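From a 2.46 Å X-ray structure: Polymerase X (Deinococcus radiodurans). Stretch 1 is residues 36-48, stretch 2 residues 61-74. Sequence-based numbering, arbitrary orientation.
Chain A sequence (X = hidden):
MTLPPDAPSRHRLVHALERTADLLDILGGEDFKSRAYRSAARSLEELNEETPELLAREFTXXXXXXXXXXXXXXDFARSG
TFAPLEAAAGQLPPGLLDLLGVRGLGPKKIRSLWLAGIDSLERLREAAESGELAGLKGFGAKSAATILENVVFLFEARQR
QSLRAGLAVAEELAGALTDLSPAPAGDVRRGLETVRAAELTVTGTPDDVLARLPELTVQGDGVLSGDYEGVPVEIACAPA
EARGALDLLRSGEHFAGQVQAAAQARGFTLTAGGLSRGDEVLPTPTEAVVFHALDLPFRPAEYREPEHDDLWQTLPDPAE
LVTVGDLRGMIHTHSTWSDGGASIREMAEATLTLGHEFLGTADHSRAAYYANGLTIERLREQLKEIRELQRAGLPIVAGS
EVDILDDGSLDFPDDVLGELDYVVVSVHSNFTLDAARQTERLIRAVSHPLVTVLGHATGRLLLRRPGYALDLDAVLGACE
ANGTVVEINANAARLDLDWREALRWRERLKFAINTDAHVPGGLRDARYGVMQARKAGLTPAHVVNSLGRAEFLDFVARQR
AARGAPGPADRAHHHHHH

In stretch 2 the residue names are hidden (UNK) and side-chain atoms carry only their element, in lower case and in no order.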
ATOM      1  N   ALA A  36      29.141 -10.316   9.970  1.00 40.45           N
ATOM      2  CA  ALA A  36      29.931  -9.252  10.583  1.00 52.61           C
ATOM      3  C   ALA A  36      29.243  -8.654  11.807  1.00 69.80           C
ATOM      4  O   ALA A  36      29.900  -8.312  12.790  1.00 75.36           O
ATOM      5  CB  ALA A  36      30.246  -8.167   9.564  1.00 62.09           C
ATOM      6  N   TYR A  37      27.920  -8.524  11.748  1.00 58.72           N
ATOM      7  CA  TYR A  37      27.164  -7.998  12.879  1.00 62.90           C
ATOM      8  C   TYR A  37      26.964  -9.055  13.963  1.00 50.98           C
ATOM      9  O   TYR A  37      26.963  -8.743  15.154  1.00 55.31           O
ATOM     10  CB  TYR A  37      25.818  -7.423  12.426  1.00 50.74           C
ATOM     11  CG  TYR A  37      25.911  -5.998  11.928  1.00 48.97           C
ATOM     12  CD1 TYR A  37      25.823  -5.706  10.572  1.00 50.74           C
ATOM     13  CD2 TYR A  37      26.098  -4.947  12.813  1.00 46.49           C
ATOM     14  CE1 TYR A  37      25.914  -4.404  10.114  1.00 60.92           C
ATOM     15  CE2 TYR A  37      26.192  -3.642  12.366  1.00 72.84           C
ATOM     16  CZ  TYR A  37      26.099  -3.375  11.016  1.00 72.17           C
ATOM     17  OH  TYR A  37      26.190  -2.073  10.572  1.00 52.61           O
ATOM     18  N   ARG A  38      26.804 -10.304  13.545  1.00 41.45           N
ATOM     19  CA  ARG A  38      26.592 -11.399  14.482  1.00 52.18           C
ATOM     20  C   ARG A  38      27.860 -11.669  15.287  1.00 72.95           C
ATOM     21  O   ARG A  38      27.798 -11.934  16.488  1.00 79.61           O
ATOM     22  CB  ARG A  38      26.164 -12.659  13.735  1.00 44.41           C
ATOM     23  CG  ARG A  38      25.216 -13.557  14.510  1.00 57.53           C
ATOM     24  CD  ARG A  38      24.811 -14.769  13.680  1.00 64.98           C
ATOM     25  NE  ARG A  38      24.562 -14.426  12.282  1.00 71.49           N
ATOM     26  CZ  ARG A  38      25.432 -14.628  11.296  1.00 76.91           C
ATOM     27  NH1 ARG A  38      26.611 -15.178  11.550  1.00 77.17           N
ATOM     28  NH2 ARG A  38      25.123 -14.281  10.053  1.00 80.15           N
ATOM     29  N   SER A  39      29.008 -11.593  14.617  1.00 75.29           N
ATOM     30  CA  SER A  39      30.294 -11.823  15.270  1.00 85.13           C
ATOM     31  C   SER A  39      30.667 -10.663  16.190  1.00 67.77           C
ATOM     32  O   SER A  39      31.289 -10.866  17.231  1.00 66.44           O
ATOM     33  CB  SER A  39      31.400 -12.062  14.235  1.00 67.93           C
ATOM     34  OG  SER A  39      31.727 -10.868  13.543  1.00 67.77           O
ATOM     35  N   ALA A  40      30.285  -9.449  15.805  1.00 59.31           N
ATOM     36  CA  ALA A  40      30.525  -8.280  16.645  1.00 74.83           C
ATOM     37  C   ALA A  40      29.699  -8.363  17.926  1.00 75.90           C
ATOM     38  O   ALA A  40      30.078  -7.813  18.959  1.00 67.64           O
ATOM     39  CB  ALA A  40      30.209  -6.999  15.886  1.00 58.74           C
ATOM     40  N   ALA A  41      28.569  -9.058  17.853  1.00 67.77           N
ATOM     41  CA  ALA A  41      27.698  -9.220  19.009  1.00 67.77           C
ATOM     42  C   ALA A  41      28.283 -10.224  19.992  1.00 78.51           C
ATOM     43  O   ALA A  41      28.165 -10.059  21.205  1.00 81.00           O
ATOM     44  CB  ALA A  41      26.314  -9.653  18.570  1.00 67.55           C
ATOM     45  N   ARG A  42      28.914 -11.266  19.459  1.00 76.28           N
ATOM     46  CA  ARG A  42      29.507 -12.307  20.291  1.00 71.73           C
ATOM     47  C   ARG A  42      30.781 -11.820  20.978  1.00 74.43           C
ATOM     48  O   ARG A  42      31.182 -12.358  22.007  1.00 91.46           O
ATOM     49  CB  ARG A  42      29.795 -13.565  19.465  1.00 64.93           C
ATOM     50  CG  ARG A  42      28.608 -14.056  18.650  1.00 80.39           C
ATOM     51  CD  ARG A  42      28.621 -15.571  18.505  1.00 86.62           C
ATOM     52  NE  ARG A  42      27.364 -16.080  17.959  1.00 98.04           N
ATOM     53  CZ  ARG A  42      26.820 -17.247  18.295  1.00 95.18           C
ATOM     54  NH1 ARG A  42      27.412 -18.028  19.188  1.00 96.15           N
ATOM     55  NH2 ARG A  42      25.674 -17.628  17.747  1.00 94.61           N
ATOM     56  N   SER A  43      31.414 -10.802  20.401  1.00 76.73           N
ATOM     57  CA  SER A  43      32.628 -10.224  20.972  1.00 58.08           C
ATOM     58  C   SER A  43      32.298  -9.240  22.094  1.00 69.18           C
ATOM     59  O   SER A  43      32.934  -9.255  23.147  1.00 80.10           O
ATOM     60  CB  SER A  43      33.470  -9.538  19.890  1.00 80.11           C
ATOM     61  OG  SER A  43      34.053 -10.488  19.008  1.00 62.81           O
ATOM     62  N   LEU A  44      31.304  -8.387  21.866  1.00 80.64           N
ATOM     63  CA  LEU A  44      30.828  -7.480  22.906  1.00 75.71           C
ATOM     64  C   LEU A  44      30.289  -8.270  24.089  1.00 83.24           C
ATOM     65  O   LEU A  44      30.119  -7.732  25.183  1.00 81.24           O
ATOM     66  CB  LEU A  44      29.743  -6.548  22.366  1.00 70.43           C
ATOM     67  CG  LEU A  44      30.221  -5.256  21.705  1.00 68.28           C
ATOM     68  CD1 LEU A  44      29.032  -4.377  21.352  1.00 74.71           C
ATOM     69  CD2 LEU A  44      31.179  -4.517  22.624  1.00 61.54           C
ATOM     70  N   GLU A  45      30.019  -9.550  23.855  1.00 67.87           N
ATOM     71  CA  GLU A  45      29.561 -10.446  24.907  1.00 79.35           C
ATOM     72  C   GLU A  45      30.580 -10.487  26.045  1.00 91.31           C
ATOM     73  O   GLU A  45      30.390  -9.849  27.081  1.00 88.20           O
ATOM     74  CB  GLU A  45      29.344 -11.853  24.352  1.00 80.94           C
ATOM     75  CG  GLU A  45      28.245 -12.625  25.052  1.00 77.16           C
ATOM     76  CD  GLU A  45      26.868 -12.109  24.690  1.00 78.50           C
ATOM     77  OE1 GLU A  45      26.617 -11.890  23.485  1.00 89.63           O
ATOM     78  OE2 GLU A  45      26.035 -11.926  25.604  1.00 80.47           O
ATOM     79  N   GLU A  46      31.663 -11.236  25.842  1.00 86.26           N
ATOM     80  CA  GLU A  46      32.717 -11.355  26.847  1.00 87.72           C
ATOM     81  C   GLU A  46      33.624 -10.127  26.852  1.00 80.04           C
ATOM     82  O   GLU A  46      34.652 -10.103  26.175  1.00 82.55           O
ATOM     83  CB  GLU A  46      33.561 -12.609  26.609  1.00 93.90           C
ATOM     84  CG  GLU A  46      32.792 -13.789  26.040  1.00105.63           C
ATOM     85  CD  GLU A  46      32.666 -13.723  24.532  1.00100.81           C
ATOM     86  OE1 GLU A  46      33.236 -12.788  23.929  1.00 92.44           O
ATOM     87  OE2 GLU A  46      32.003 -14.608  23.949  1.00103.18           O
ATOM     88  N   LEU A  47      33.236  -9.116  27.621  1.00 59.21           N
ATOM     89  CA  LEU A  47      33.997  -7.876  27.720  1.00 76.35           C
ATOM     90  C   LEU A  47      33.636  -7.139  29.001  1.00 80.61           C
ATOM     91  O   LEU A  47      32.617  -6.451  29.067  1.00 71.47           O
ATOM     92  CB  LEU A  47      33.727  -6.970  26.516  1.00 75.44           C
ATOM     93  CG  LEU A  47      34.429  -7.304  25.199  1.00 76.49           C
ATOM     94  CD1 LEU A  47      33.957  -6.374  24.097  1.00 75.29           C
ATOM     95  CD2 LEU A  47      35.939  -7.228  25.361  1.00 73.15           C
ATOM     96  N   ASN A  48      34.475  -7.287  30.019  1.00 84.12           N
ATOM     97  CA  ASN A  48      34.221  -6.651  31.303  1.00 85.75           C
ATOM     98  C   ASN A  48      34.176  -5.131  31.182  1.00 70.31           C
ATOM     99  O   ASN A  48      33.493  -4.459  31.952  1.00 78.02           O
ATOM    100  CB  ASN A  48      35.272  -7.079  32.333  1.00 96.75           C
ATOM    101  CG  ASN A  48      35.274  -8.581  32.582  1.00100.71           C
ATOM    102  OD1 ASN A  48      35.093  -9.376  31.658  1.00 95.24           O
ATOM    103  ND2 ASN A  48      35.484  -8.974  33.835  1.00 72.99           N
ATOM    104  N   UNK A  61      38.924  -0.267  19.942  1.00 81.43           N
ATOM    105  CA  UNK A  61      39.889  -1.289  20.307  1.00 72.96           C
ATOM    106  C   UNK A  61      39.360  -2.708  20.219  1.00 79.10           C
ATOM    107  O   UNK A  61      40.105  -3.637  19.903  1.00 82.30           O
ATOM    108  N   UNK A  62      38.069  -2.875  20.495  1.00 89.90           N
ATOM    109  CA  UNK A  62      37.440  -4.195  20.536  1.00 91.97           C
ATOM    110  C   UNK A  62      37.799  -5.053  19.324  1.00 85.28           C
ATOM    111  O   UNK A  62      37.994  -4.531  18.225  1.00 88.57           O
ATOM    112  c   UNK A  62      35.762  -3.175  22.999  1.00 93.17           C
ATOM    113  c   UNK A  62      35.465  -2.939  21.533  1.00 74.28           C
ATOM    114  c   UNK A  62      35.896  -4.086  20.610  1.00 90.98           C
ATOM    115  c   UNK A  62      35.276  -5.417  21.030  1.00 74.50           C
ATOM    116  N   UNK A  63      37.905  -6.373  19.529  1.00 69.41           N
ATOM    117  CA  UNK A  63      38.072  -7.339  18.436  1.00 66.79           C
ATOM    118  C   UNK A  63      36.822  -7.474  17.568  1.00 74.43           C
ATOM    119  O   UNK A  63      35.703  -7.332  18.064  1.00 86.01           O
ATOM    120  c   UNK A  63      38.131  -6.991  20.847  1.00 80.83           C
ATOM    121  c   UNK A  63      38.852  -8.255  20.505  1.00 74.52           C
ATOM    122  c   UNK A  63      38.326  -8.658  19.174  1.00 67.98           C
ATOM    123  N   UNK A  64      37.030  -7.741  16.280  1.00 81.98           N
ATOM    124  CA  UNK A  64      35.950  -8.042  15.337  1.00 80.16           C
ATOM    125  C   UNK A  64      35.006  -6.872  15.047  1.00 74.05           C
ATOM    126  O   UNK A  64      34.005  -7.034  14.350  1.00 68.47           O
ATOM    127  c   UNK A  64      35.158  -9.271  15.797  1.00 67.02           C
ATOM    128  n   UNK A  64      35.243 -14.199  16.728  1.00 68.38           N
ATOM    129  c   UNK A  64      36.033 -12.982  16.390  1.00 75.43           C
ATOM    130  c   UNK A  64      36.008 -10.520  15.953  1.00 59.93           C
ATOM    131  c   UNK A  64      35.166 -11.736  16.283  1.00 50.82           C
ATOM    132  N   UNK A  65      35.329  -5.697  15.574  1.00 65.96           N
ATOM    133  CA  UNK A  65      34.512  -4.516  15.328  1.00 65.33           C
ATOM    134  C   UNK A  65      35.228  -3.536  14.401  1.00 87.22           C
ATOM    135  O   UNK A  65      35.790  -2.535  14.847  1.00 82.22           O
ATOM    136  c   UNK A  65      34.107  -3.811  16.641  1.00 76.00           C
ATOM    137  c   UNK A  65      35.336  -3.381  17.420  1.00 79.49           C
ATOM    138  c   UNK A  65      33.235  -4.725  17.486  1.00 63.88           C
ATOM    139  N   UNK A  66      35.200  -3.834  13.104  1.00 95.05           N
ATOM    140  CA  UNK A  66      35.843  -2.994  12.110  1.00 88.86           C
ATOM    141  C   UNK A  66      35.370  -1.553  12.150  1.00 83.94           C
ATOM    142  O   UNK A  66      34.509  -1.194  12.956  1.00 74.52           O
ATOM    143  N   UNK A  67      35.937  -0.725  11.276  1.00 95.61           N
ATOM    144  CA  UNK A  67      35.580   0.690  11.201  1.00 88.86           C
ATOM    145  C   UNK A  67      34.069   0.902  11.238  1.00 83.29           C
ATOM    146  O   UNK A  67      33.584   1.892  11.791  1.00 82.84           O
ATOM    147  c   UNK A  67      37.668   1.588   9.998  1.00123.45           C
ATOM    148  n   UNK A  67      37.961   4.300   8.500  1.00 80.76           N
ATOM    149  c   UNK A  67      37.600   2.989   7.893  1.00 94.47           C
ATOM    150  c   UNK A  67      38.259   1.818   8.610  1.00123.15           C
ATOM    151  c   UNK A  67      36.167   1.324   9.934  1.00105.43           C
ATOM    152  N   UNK A  68      33.333  -0.039  10.653  1.00 77.94           N
ATOM    153  CA  UNK A  68      31.886   0.055  10.570  1.00 72.60           C
ATOM    154  C   UNK A  68      31.184  -0.002  11.913  1.00 81.64           C
ATOM    155  O   UNK A  68      30.639   1.001  12.382  1.00 64.36           O
ATOM    156  N   UNK A  69      31.198  -1.179  12.530  1.00 82.58           N
ATOM    157  CA  UNK A  69      30.491  -1.410  13.789  1.00 74.55           C
ATOM    158  C   UNK A  69      30.867  -0.414  14.889  1.00 81.88           C
ATOM    159  O   UNK A  69      30.007   0.042  15.645  1.00 72.09           O
ATOM    160  c   UNK A  69      29.781  -3.827  13.569  1.00 66.98           C
ATOM    161  c   UNK A  69      30.448  -2.935  15.795  1.00 78.63           C
ATOM    162  c   UNK A  69      30.707  -2.852  14.301  1.00 66.93           C
ATOM    163  c   UNK A  69      29.940  -3.825  12.064  1.00 64.83           C
ATOM    164  N   UNK A  70      32.150  -0.075  14.974  1.00 80.13           N
ATOM    165  CA  UNK A  70      32.628   0.843  16.003  1.00 69.17           C
ATOM    166  C   UNK A  70      31.928   2.197  15.935  1.00 82.49           C
ATOM    167  O   UNK A  70      31.427   2.700  16.944  1.00 78.26           O
ATOM    168  c   UNK A  70      34.135   1.022  15.894  1.00 74.87           C
ATOM    169  N   UNK A  71      31.892   2.782  14.743  1.00 77.91           N
ATOM    170  CA  UNK A  71      31.359   4.127  14.566  1.00 66.53           C
ATOM    171  C   UNK A  71      29.893   4.232  14.975  1.00 79.94           C
ATOM    172  O   UNK A  71      29.502   5.164  15.679  1.00 81.02           O
ATOM    173  c   UNK A  71      31.548   4.586  13.128  1.00 77.44           C
ATOM    174  N   UNK A  72      29.087   3.273  14.528  1.00 82.06           N
ATOM    175  CA  UNK A  72      27.651   3.276  14.799  1.00 79.38           C
ATOM    176  C   UNK A  72      27.355   3.147  16.289  1.00 79.43           C
ATOM    177  O   UNK A  72      26.456   3.807  16.808  1.00 74.59           O
ATOM    178  c   UNK A  72      26.964   2.142  14.040  1.00 83.53           C
ATOM    179  o   UNK A  72      27.085  -0.208  12.676  1.00 82.66           O
ATOM    180  c   UNK A  72      27.198   2.168  12.539  1.00 84.83           C
ATOM    181  c   UNK A  72      27.131   0.784  11.918  1.00 85.87           C
ATOM    182  o   UNK A  72      27.134   0.689  10.672  1.00 86.86           O
ATOM    183  N   UNK A  73      28.110   2.288  16.969  1.00 76.78           N
ATOM    184  CA  UNK A  73      27.921   2.075  18.400  1.00 73.34           C
ATOM    185  C   UNK A  73      28.118   3.371  19.179  1.00 74.69           C
ATOM    186  O   UNK A  73      27.281   3.745  20.002  1.00 75.43           O
ATOM    187  c   UNK A  73      29.534  -1.442  19.078  1.00 57.58           C
ATOM    188  c   UNK A  73      28.859   0.983  18.921  1.00 61.58           C
ATOM    189  c   UNK A  73      27.104  -0.826  19.012  1.00 41.69           C
ATOM    190  c   UNK A  73      28.504  -0.458  18.534  1.00 60.39           C
ATOM    191  N   UNK A  74      29.224   4.058  18.915  1.00 79.70           N
ATOM    192  CA  UNK A  74      29.464   5.353  19.538  1.00 78.98           C
ATOM    193  C   UNK A  74      28.277   6.286  19.314  1.00 75.14           C
ATOM    194  O   UNK A  74      27.862   7.002  20.226  1.00 78.32           O
ATOM    195  o   UNK A  74      31.110   5.470  17.743  1.00 80.04           O
ATOM    196  c   UNK A  74      30.766   5.977  19.022  1.00 58.56           C
TER

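Position 61 has no side-chain atoms, and none is needed, since nothing of stretch 1 is near; it is Gly 61. Position 62 carries four carbons, forked at the first, with one arm two carbons long. A carbon of the short arm lies 3.5 Å from Leu 47 CD1. This is Ile 62, whose CA-to-CB bond points toward stretch 1 and whose CG2 also comes within 4.5 Å of Leu 44 CD2; a branched aliphatic chain suits these two leucines.

At position 63 three carbons close a ring onto the backbone N, and the backbone O of 63 lies 3.6 Å from Ser 43 CB. This is Pro 63, whose ring stays at the margin while its carbonyl makes the contact. Position 64 has four carbons in a row ending in nitrogen, and its third carbon is 3.2 Å from Ser 43 OG. This is Lys 64. Its chain is long enough to pack along the helix, with CD 4.1 Å from Ser 39 O, while its charged amino group makes no contact with stretch 1, which suits an exposed place.

Position 65 shows one carbon carrying two others, one of them 4.1 Å from Ala 40 CB: Val 65, compact and apolar in a buried place. Position 66 has no side-chain atoms and is Gly 66, at the N-cap of the following helix. Position 67, again four carbons ending in nitrogen, is Lys 67, its charge suited to an exposed helix start far from stretch 1. Position 68 lacks a side chain and is Gly 68; a CB would have room, so the contact does not require glycine.

Position 69 has four carbons forked at the first, and the end of its longer arm lies over one face of the Tyr 37 ring. It is Ile 69: CD1 sits 4.1 Å from the ring centroid in a CH-pi contact, and CG1 is 4.0 Å from Ala 40 CB. Positions 70 and 71 each have a single carbon, giving Ala 70 and Ala 71, both out of reach, so the contact asks nothing larger.

Position 72 has three carbons, the third carrying two oxygens, which meet the Tyr 37 hydroxyl. This is Glu 72, its carboxylate accepting a weak hydrogen bond from Tyr 37 OH to OE1 at 3.0 Å. At position 73 four carbons fork at the second, and one tip lies 3.7 Å from Leu 44 CD1. This is Leu 73, apolar in a buried place. Position 74, one carbon then one oxygen, is Ser 74, turned to its own helix.

The contact is mainly apolar. The helix axes cross at 64° and stay 10.8 Å apart at their closest; the nearest backbone approach is between Ala 40 CA and Lys 64 CA, 5.6 Å, where the loop before the second helix passes the small Ala 40. Ile 69 packs against both Ala 40 and Tyr 37, leucine and isoleucine pairs extend the packing, and the Tyr 37–Glu 72 bond adds a polar link.

Stretch 2 61-74: GIPKVGKGIAAELS
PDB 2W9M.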